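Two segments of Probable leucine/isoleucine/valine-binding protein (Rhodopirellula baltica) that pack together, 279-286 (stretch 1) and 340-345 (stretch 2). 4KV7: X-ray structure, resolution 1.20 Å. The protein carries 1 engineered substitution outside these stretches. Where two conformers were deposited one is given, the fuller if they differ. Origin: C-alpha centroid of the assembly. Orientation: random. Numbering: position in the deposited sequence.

Stretch 1 (279-286) DLPLVREY
Stretch 2, residues 340-345: DIGLGA

The start of a helix packs against an irregular loop of the same chain, burying 312 Å² summed over both sides. In the first stretch Asp 279 (phi/psi -102/15) leads to Leu 280 (-55/141), the N-cap residue, and Pro 281 opens a helix that runs through Tyr 286 and beyond, with phi near -60 and psi near -40. Its first turns are held by Arg 284 N to Leu 280 O (3.0 Å), Glu 285 N to Pro 281 O (3.1 Å) and Tyr 286 N to Leu 282 O (2.8 Å). The second stretch has no regular secondary structure: Asp 340 is extended (-127/126), Ile 341 lies at -120/17, Gly 342 at 92/25, Leu 343 at -92/-6, Gly 344 at 97/-18 and Ala 345 at -147/148.

Register is marked by Leu 282 and Gly 342, whose CA atoms are 4.6 Å apart. Contacts run in opposite order along the two segments, Ile 341 meeting Leu 282 while Leu 343 and Gly 344 reach Leu 280, so the loop advances toward the N-terminal end of the helix. One direct hydrogen bond joins the stretches, from Leu 282 N to Gly 342 O (3.0 Å, 166° at the hydrogen). The amides of a helix's first turn have no acceptor within the helix itself, and Gly 342 O from the loop serves Leu 282 N. Pro 281 N, 3.5 Å from Gly 342 O, has no hydrogen to give; the proline instead rests its CD 3.4 Å from that oxygen. Within the loop, Gly 342 N donates to Asp 340 OD1 (3.0 Å, 164°), with Asp 340 chi1 t.

Glycine suits both positions. At Gly 342 an ideal CB would sit 2.9 Å from Leu 282 N, a clash, and would also jam against the preceding carbonyl; at Gly 344 the backbone angles alone call for glycine, and a CB would come within 3.0 Å of Leu 280 CD2.

Apolar side chains meet at Leu 282 (chi1 t, chi2 150°), which points toward the loop. Its CD1 meets Ile 341 CD1 at 3.5 Å (Ile 341 chi1 p, chi2 t) and Leu 343 CG at 3.8 Å. Leu 343 (chi1 m, chi2 t) starts away from the helix, but its end comes nearer. Leucine side chains also make van der Waals contacts with loop backbone: Leu 282 CB lies 3.3 Å from Ile 341 O, and Leu 280 (chi1 m, chi2 t), also pointing toward the loop, places CD1 3.3 Å from Leu 343 O and CD2 3.8 Å from Gly 344 CA.

A water bridges the stretches, donating to Glu 285 OE1 (2.6 Å) and to Ile 341 O (2.5 Å). These two acceptors, Glu 285 OE1 and Ile 341 O, are 4.5 Å apart, with Glu 285 at chi1 m, chi2 t, chi3 -4°.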

# COMPACT_ATOMS: atom_id res chain seq x y z
N ASP A 279 -10.88 -13.22 -11.42
CA ASP A 279 -12.11 -12.93 -12.15
C ASP A 279 -13.19 -12.35 -11.24
O ASP A 279 -14.35 -12.26 -11.64
CB ASP A 279 -12.57 -14.15 -12.93
CG ASP A 279 -11.54 -14.59 -13.95
OD1 ASP A 279 -10.87 -13.71 -14.53
OD2 ASP A 279 -11.40 -15.81 -14.16
N LEU A 280 -12.80 -11.92 -10.05
CA LEU A 280 -13.71 -11.17 -9.18
C LEU A 280 -14.23 -9.98 -9.97
O LEU A 280 -13.46 -9.35 -10.70
CB LEU A 280 -12.98 -10.68 -7.93
CG LEU A 280 -12.70 -11.71 -6.85
CD1 LEU A 280 -11.70 -11.15 -5.85
CD2 LEU A 280 -13.99 -12.11 -6.15
N PRO A 281 -15.52 -9.63 -9.81
CA PRO A 281 -16.09 -8.55 -10.64
C PRO A 281 -15.30 -7.24 -10.59
O PRO A 281 -15.11 -6.61 -11.63
CB PRO A 281 -17.50 -8.38 -10.07
CG PRO A 281 -17.84 -9.74 -9.53
CD PRO A 281 -16.54 -10.29 -8.98
N LEU A 282 -14.84 -6.83 -9.42
CA LEU A 282 -14.07 -5.59 -9.32
C LEU A 282 -12.79 -5.67 -10.13
O LEU A 282 -12.39 -4.70 -10.78
CB LEU A 282 -13.72 -5.25 -7.87
CG LEU A 282 -12.89 -3.97 -7.67
CD1 LEU A 282 -13.22 -3.36 -6.34
CD2 LEU A 282 -11.37 -4.20 -7.76
N VAL A 283 -12.13 -6.82 -10.07
CA VAL A 283 -10.86 -6.97 -10.76
C VAL A 283 -11.05 -6.96 -12.27
O VAL A 283 -10.24 -6.37 -12.99
CB VAL A 283 -10.08 -8.21 -10.29
CG1 VAL A 283 -8.77 -8.33 -11.05
CG2 VAL A 283 -9.81 -8.13 -8.80
N ARG A 284 -12.12 -7.57 -12.77
CA ARG A 284 -12.41 -7.51 -14.20
C ARG A 284 -12.66 -6.06 -14.62
O ARG A 284 -12.23 -5.63 -15.69
CB ARG A 284 -13.61 -8.39 -14.55
CG ARG A 284 -13.43 -9.84 -14.16
CD ARG A 284 -14.53 -10.72 -14.73
NE ARG A 284 -15.87 -10.30 -14.32
CZ ARG A 284 -16.91 -11.12 -14.20
NH1 ARG A 284 -16.79 -12.41 -14.45
NH2 ARG A 284 -18.10 -10.64 -13.84
N GLU A 285 -13.34 -5.31 -13.77
CA GLU A 285 -13.61 -3.89 -14.01
C GLU A 285 -12.32 -3.06 -14.00
O GLU A 285 -12.14 -2.16 -14.82
CB GLU A 285 -14.64 -3.37 -13.00
CG GLU A 285 -16.06 -3.87 -13.29
CD GLU A 285 -17.00 -3.82 -12.09
OE1 GLU A 285 -16.57 -3.47 -10.97
OE2 GLU A 285 -18.19 -4.14 -12.27
N TYR A 286 -11.42 -3.38 -13.08
CA TYR A 286 -10.09 -2.79 -13.07
C TYR A 286 -9.38 -3.03 -14.40
O TYR A 286 -8.83 -2.11 -14.98
CB TYR A 286 -9.27 -3.38 -11.92
CG TYR A 286 -7.77 -3.25 -12.06
CD1 TYR A 286 -7.14 -2.02 -11.88
CD2 TYR A 286 -6.98 -4.35 -12.36
CE1 TYR A 286 -5.76 -1.91 -12.00
CE2 TYR A 286 -5.62 -4.25 -12.49
CZ TYR A 286 -5.00 -3.03 -12.30
OH TYR A 286 -3.63 -2.97 -12.43
N ASP A 340 -20.41 -3.49 -0.79
CA ASP A 340 -19.82 -4.49 -1.67
C ASP A 340 -19.42 -3.80 -2.96
O ASP A 340 -20.24 -3.11 -3.58
CB ASP A 340 -20.87 -5.57 -1.95
CG ASP A 340 -20.36 -6.67 -2.87
OD1 ASP A 340 -19.12 -6.86 -2.96
OD2 ASP A 340 -21.20 -7.35 -3.49
N ILE A 341 -18.16 -3.94 -3.36
CA ILE A 341 -17.73 -3.40 -4.65
C ILE A 341 -17.20 -4.49 -5.58
O ILE A 341 -16.51 -4.20 -6.55
CB ILE A 341 -16.67 -2.26 -4.50
CG1 ILE A 341 -15.45 -2.73 -3.71
CG2 ILE A 341 -17.29 -1.03 -3.87
CD1 ILE A 341 -14.39 -1.64 -3.54
N GLY A 342 -17.52 -5.74 -5.28
CA GLY A 342 -17.13 -6.84 -6.15
C GLY A 342 -15.80 -7.49 -5.82
O GLY A 342 -15.18 -8.09 -6.70
N LEU A 343 -15.39 -7.39 -4.56
CA LEU A 343 -14.14 -7.98 -4.08
C LEU A 343 -14.31 -9.39 -3.53
O LEU A 343 -13.34 -10.05 -3.18
CB LEU A 343 -13.51 -7.10 -3.01
CG LEU A 343 -12.79 -5.88 -3.56
CD1 LEU A 343 -12.40 -4.94 -2.44
CD2 LEU A 343 -11.56 -6.33 -4.33
N GLY A 344 -15.56 -9.85 -3.44
CA GLY A 344 -15.83 -11.18 -2.94
C GLY A 344 -16.20 -11.21 -1.47
O GLY A 344 -16.76 -12.19 -0.98
N ALA A 345 -15.88 -10.13 -0.76
CA ALA A 345 -16.23 -9.98 0.64
C ALA A 345 -16.50 -8.51 0.94
O ALA A 345 -15.89 -7.62 0.32
CB ALA A 345 -15.11 -10.49 1.53
O HOH W 1 -17.73 -3.96 -8.67